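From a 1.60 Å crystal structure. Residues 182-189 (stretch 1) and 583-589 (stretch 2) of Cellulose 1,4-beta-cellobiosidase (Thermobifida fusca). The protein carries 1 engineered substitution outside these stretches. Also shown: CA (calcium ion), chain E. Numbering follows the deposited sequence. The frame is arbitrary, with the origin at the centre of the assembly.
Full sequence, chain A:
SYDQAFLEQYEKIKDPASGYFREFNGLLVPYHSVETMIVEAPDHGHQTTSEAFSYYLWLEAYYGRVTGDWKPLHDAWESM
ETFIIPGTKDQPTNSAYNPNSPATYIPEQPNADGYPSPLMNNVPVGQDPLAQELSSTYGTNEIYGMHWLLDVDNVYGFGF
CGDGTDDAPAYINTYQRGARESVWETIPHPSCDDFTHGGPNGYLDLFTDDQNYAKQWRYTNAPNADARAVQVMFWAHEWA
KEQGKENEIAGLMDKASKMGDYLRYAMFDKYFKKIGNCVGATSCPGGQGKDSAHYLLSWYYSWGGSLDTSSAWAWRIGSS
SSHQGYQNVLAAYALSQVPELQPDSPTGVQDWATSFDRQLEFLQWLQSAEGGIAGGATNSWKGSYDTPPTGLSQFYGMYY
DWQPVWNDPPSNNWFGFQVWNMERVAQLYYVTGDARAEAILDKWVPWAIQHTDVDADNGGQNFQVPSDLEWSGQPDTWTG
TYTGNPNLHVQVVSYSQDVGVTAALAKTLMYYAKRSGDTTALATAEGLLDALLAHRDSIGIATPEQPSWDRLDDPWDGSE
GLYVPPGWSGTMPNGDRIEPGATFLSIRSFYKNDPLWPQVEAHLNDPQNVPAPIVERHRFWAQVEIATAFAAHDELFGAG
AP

Stretch 1 (182-189) SVWETIPH
Stretch 2 (583-589) TFLSIRS

This is a small, mostly buried contact between two irregular segments of one chain, in which an arginine and a water tie backbone carbonyls together between an aromatic pair and an aliphatic patch. The touching residues lie at least 399 positions apart in sequence. Together the two stretches bury 324 Å².

The register is set by two close approaches of CA atoms. Trp184 CA lies 6.0 Å from Phe584 CA, and Ile187 CA lies 7.8 Å from Ile587 CA. The chains therefore run in the same general sense past each other.

Stretch 1 begins with a type I turn from Ser182 to Glu185, closed by Glu185 N to Ser182 O at 2.9 Å. Val183 has phi/psi of -53/-28 and Trp184 -79/-12. Ser182 N donates to Glu185 OE1 at 2.9 Å, and Trp184 N donates to Ser182 OG at 3.0 Å. Glu185 points away from stretch 2. OE1 and OE2 of Glu185 lie 2.4 and 2.6 Å from the calcium ion. From Thr186 to His189 the backbone is extended. Its far end is braced by His189 ND1 donating to Ile187 O at 2.8 Å.

In stretch 2, residues 584-586 have helical phi/psi without the regular bonds (-46/-47, -71/-40, -68/-20); Ile587 is -104/11 and Arg588 -139/52. Ser586 N donates to Thr583 OG1 at 2.8 Å, and Thr583 N donates to Ser586 OG at 2.9 Å. A type I turn from Leu585 to Arg588 overlaps the helical residues, closed by Arg588 N donating to Leu585 O at 2.9 Å.

Phe584 points toward stretch 1 with chi1 t (174°) and chi2 -83°. Trp184 starts sideways, but chi1 m (-58°) and chi2 91° bring its ring end nearer. The tryptophan edge meets the phenylalanine face. The six-membered ring centroids are 5.0 Å apart, the planes are at 55°, and Trp184 CE3 is 4.0 Å from Phe584 CG. Aromatic rings suit this site because an edge can pack on a face.

Arg588 carries the polar part. Its CB leaves sideways, and chi1 m, chi2 t, chi3 t and chi4 79° bring the guanidinium to stretch 1. NH2 donates to Thr186 O at 3.2 Å and lies 2.9 Å from Thr186 OG1, with Thr186 at chi1 p (58°). NH1 donates to Phe584 O at 3.0 Å, which holds the group against its own stretch. Water 1 accepts from Arg588 NH1 at 2.9 Å and donates to Trp184 O at 2.8 Å and Thr186 O at 2.7 Å. The several donors of arginine suit a place rich in carbonyl oxygens.

Pro188 is C-gamma exo. Its CD lies over one guanidinium face; the closest pair is Pro188 CG to Arg588 NH2, 3.4 Å. Pro188 CD is also 4.0 Å from Ile587 CD1. Ile587, chi1 p and chi2 t, points toward stretch 1, and its CD1 is 4.1 Å from Ile187 CG1. Ile187 is m, t. These buried aliphatic groups complete the apolar patch.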

# COMPACT_ATOMS: atom_id res chain seq x y z
N SER A 182 13.41 6.01 -6.11
CA SER A 182 13.27 5.30 -4.85
C SER A 182 12.87 6.25 -3.69
O SER A 182 12.75 7.47 -3.83
CB SER A 182 14.56 4.70 -4.54
OG SER A 182 15.48 5.64 -3.94
N VAL A 183 12.59 5.61 -2.54
CA VAL A 183 12.28 6.35 -1.27
C VAL A 183 13.35 7.36 -0.96
O VAL A 183 13.13 8.38 -0.30
CB VAL A 183 12.09 5.31 -0.14
CG1 VAL A 183 13.38 4.54 0.11
CG2 VAL A 183 11.48 5.97 1.10
N TRP A 184 14.60 7.09 -1.41
CA TRP A 184 15.78 7.97 -1.15
C TRP A 184 15.83 9.18 -2.06
O TRP A 184 16.64 10.06 -1.80
CB TRP A 184 17.05 7.20 -1.30
CG TRP A 184 17.14 6.03 -0.42
CD1 TRP A 184 16.73 4.76 -0.72
CD2 TRP A 184 17.41 6.05 0.96
NE1 TRP A 184 16.86 3.94 0.40
CE2 TRP A 184 17.28 4.72 1.45
CE3 TRP A 184 17.85 7.04 1.83
CZ2 TRP A 184 17.49 4.41 2.82
CZ3 TRP A 184 18.07 6.72 3.16
CH2 TRP A 184 17.93 5.43 3.63
N GLU A 185 15.01 9.20 -3.13
CA GLU A 185 15.18 10.13 -4.27
C GLU A 185 14.04 11.06 -4.49
O GLU A 185 14.02 11.75 -5.48
CB GLU A 185 15.51 9.31 -5.52
CG GLU A 185 16.87 8.56 -5.47
CD GLU A 185 17.02 7.51 -6.51
OE1 GLU A 185 16.10 6.74 -6.71
OE2 GLU A 185 18.07 7.38 -7.13
N THR A 186 13.08 11.14 -3.55
CA THR A 186 11.89 11.97 -3.67
C THR A 186 12.16 13.35 -3.04
O THR A 186 13.10 13.54 -2.24
CB THR A 186 10.72 11.38 -2.84
OG1 THR A 186 11.19 11.29 -1.45
CG2 THR A 186 10.36 9.99 -3.40
N ILE A 187 11.31 14.30 -3.37
CA ILE A 187 11.25 15.61 -2.72
C ILE A 187 9.84 15.67 -2.06
O ILE A 187 8.81 15.86 -2.72
CB ILE A 187 11.50 16.78 -3.72
CG1 ILE A 187 12.87 16.61 -4.37
CG2 ILE A 187 11.27 18.08 -2.98
CD1 ILE A 187 13.03 17.47 -5.58
N PRO A 188 9.80 15.45 -0.70
CA PRO A 188 8.54 15.55 -0.01
C PRO A 188 7.89 16.92 -0.20
O PRO A 188 8.57 17.94 -0.12
CB PRO A 188 8.85 15.21 1.46
CG PRO A 188 10.16 14.44 1.35
CD PRO A 188 10.92 15.19 0.22
N HIS A 189 6.60 16.87 -0.35
CA HIS A 189 5.81 18.06 -0.68
C HIS A 189 4.39 18.00 -0.16
O HIS A 189 3.83 16.93 0.18
CB HIS A 189 5.85 18.26 -2.19
CG HIS A 189 5.30 17.11 -2.98
ND1 HIS A 189 6.03 16.00 -3.33
CD2 HIS A 189 4.05 16.88 -3.38
CE1 HIS A 189 5.25 15.14 -3.97
NE2 HIS A 189 4.05 15.66 -4.05
N THR A 583 20.88 16.45 -1.25
CA THR A 583 20.87 15.01 -0.92
C THR A 583 19.59 14.75 -0.13
O THR A 583 18.86 15.67 0.30
CB THR A 583 22.03 14.56 -0.08
OG1 THR A 583 21.88 15.25 1.19
CG2 THR A 583 23.42 14.81 -0.76
N PHE A 584 19.24 13.49 -0.01
CA PHE A 584 18.11 13.08 0.88
C PHE A 584 18.19 13.77 2.25
O PHE A 584 17.18 14.29 2.77
CB PHE A 584 18.15 11.53 1.02
CG PHE A 584 17.14 10.96 2.02
CD1 PHE A 584 17.42 10.91 3.38
CD2 PHE A 584 15.90 10.52 1.58
CE1 PHE A 584 16.52 10.38 4.27
CE2 PHE A 584 14.98 10.03 2.48
CZ PHE A 584 15.30 9.96 3.81
N LEU A 585 19.38 13.76 2.82
CA LEU A 585 19.60 14.37 4.10
C LEU A 585 19.55 15.88 4.07
O LEU A 585 18.94 16.48 4.97
CB LEU A 585 20.92 13.91 4.71
CG LEU A 585 21.28 14.60 6.01
CD1 LEU A 585 20.36 14.17 7.12
CD2 LEU A 585 22.73 14.28 6.35
N SER A 586 20.10 16.50 3.03
CA SER A 586 20.13 17.94 3.02
C SER A 586 18.76 18.61 2.88
O SER A 586 18.58 19.79 3.32
CB SER A 586 21.14 18.51 1.99
OG SER A 586 20.56 18.56 0.72
N ILE A 587 17.74 17.89 2.39
CA ILE A 587 16.39 18.44 2.37
C ILE A 587 15.51 17.84 3.47
O ILE A 587 14.29 18.07 3.50
CB ILE A 587 15.70 18.28 1.01
CG1 ILE A 587 15.53 16.84 0.50
CG2 ILE A 587 16.48 19.01 -0.01
CD1 ILE A 587 14.51 16.71 -0.60
N ARG A 588 16.19 17.13 4.36
CA ARG A 588 15.57 16.57 5.60
C ARG A 588 16.54 16.74 6.81
O ARG A 588 16.86 15.82 7.53
CB ARG A 588 15.23 15.07 5.41
CG ARG A 588 14.25 14.82 4.27
CD ARG A 588 14.13 13.33 4.06
NE ARG A 588 13.23 12.89 2.99
CZ ARG A 588 13.59 12.91 1.69
NH1 ARG A 588 14.70 13.41 1.27
NH2 ARG A 588 12.77 12.40 0.76
N SER A 589 17.01 17.99 6.99
CA SER A 589 18.13 18.24 7.87
C SER A 589 17.80 18.01 9.32
O SER A 589 18.71 17.79 10.11
CB SER A 589 18.75 19.63 7.66
OG SER A 589 17.89 20.62 8.08
CA CA E . 16.94 5.50 -8.56
O HOH W 1 15.55 12.65 -1.39
O HOH W 2 17.15 3.73 -10.33
O HOH W 3 17.37 7.08 -10.24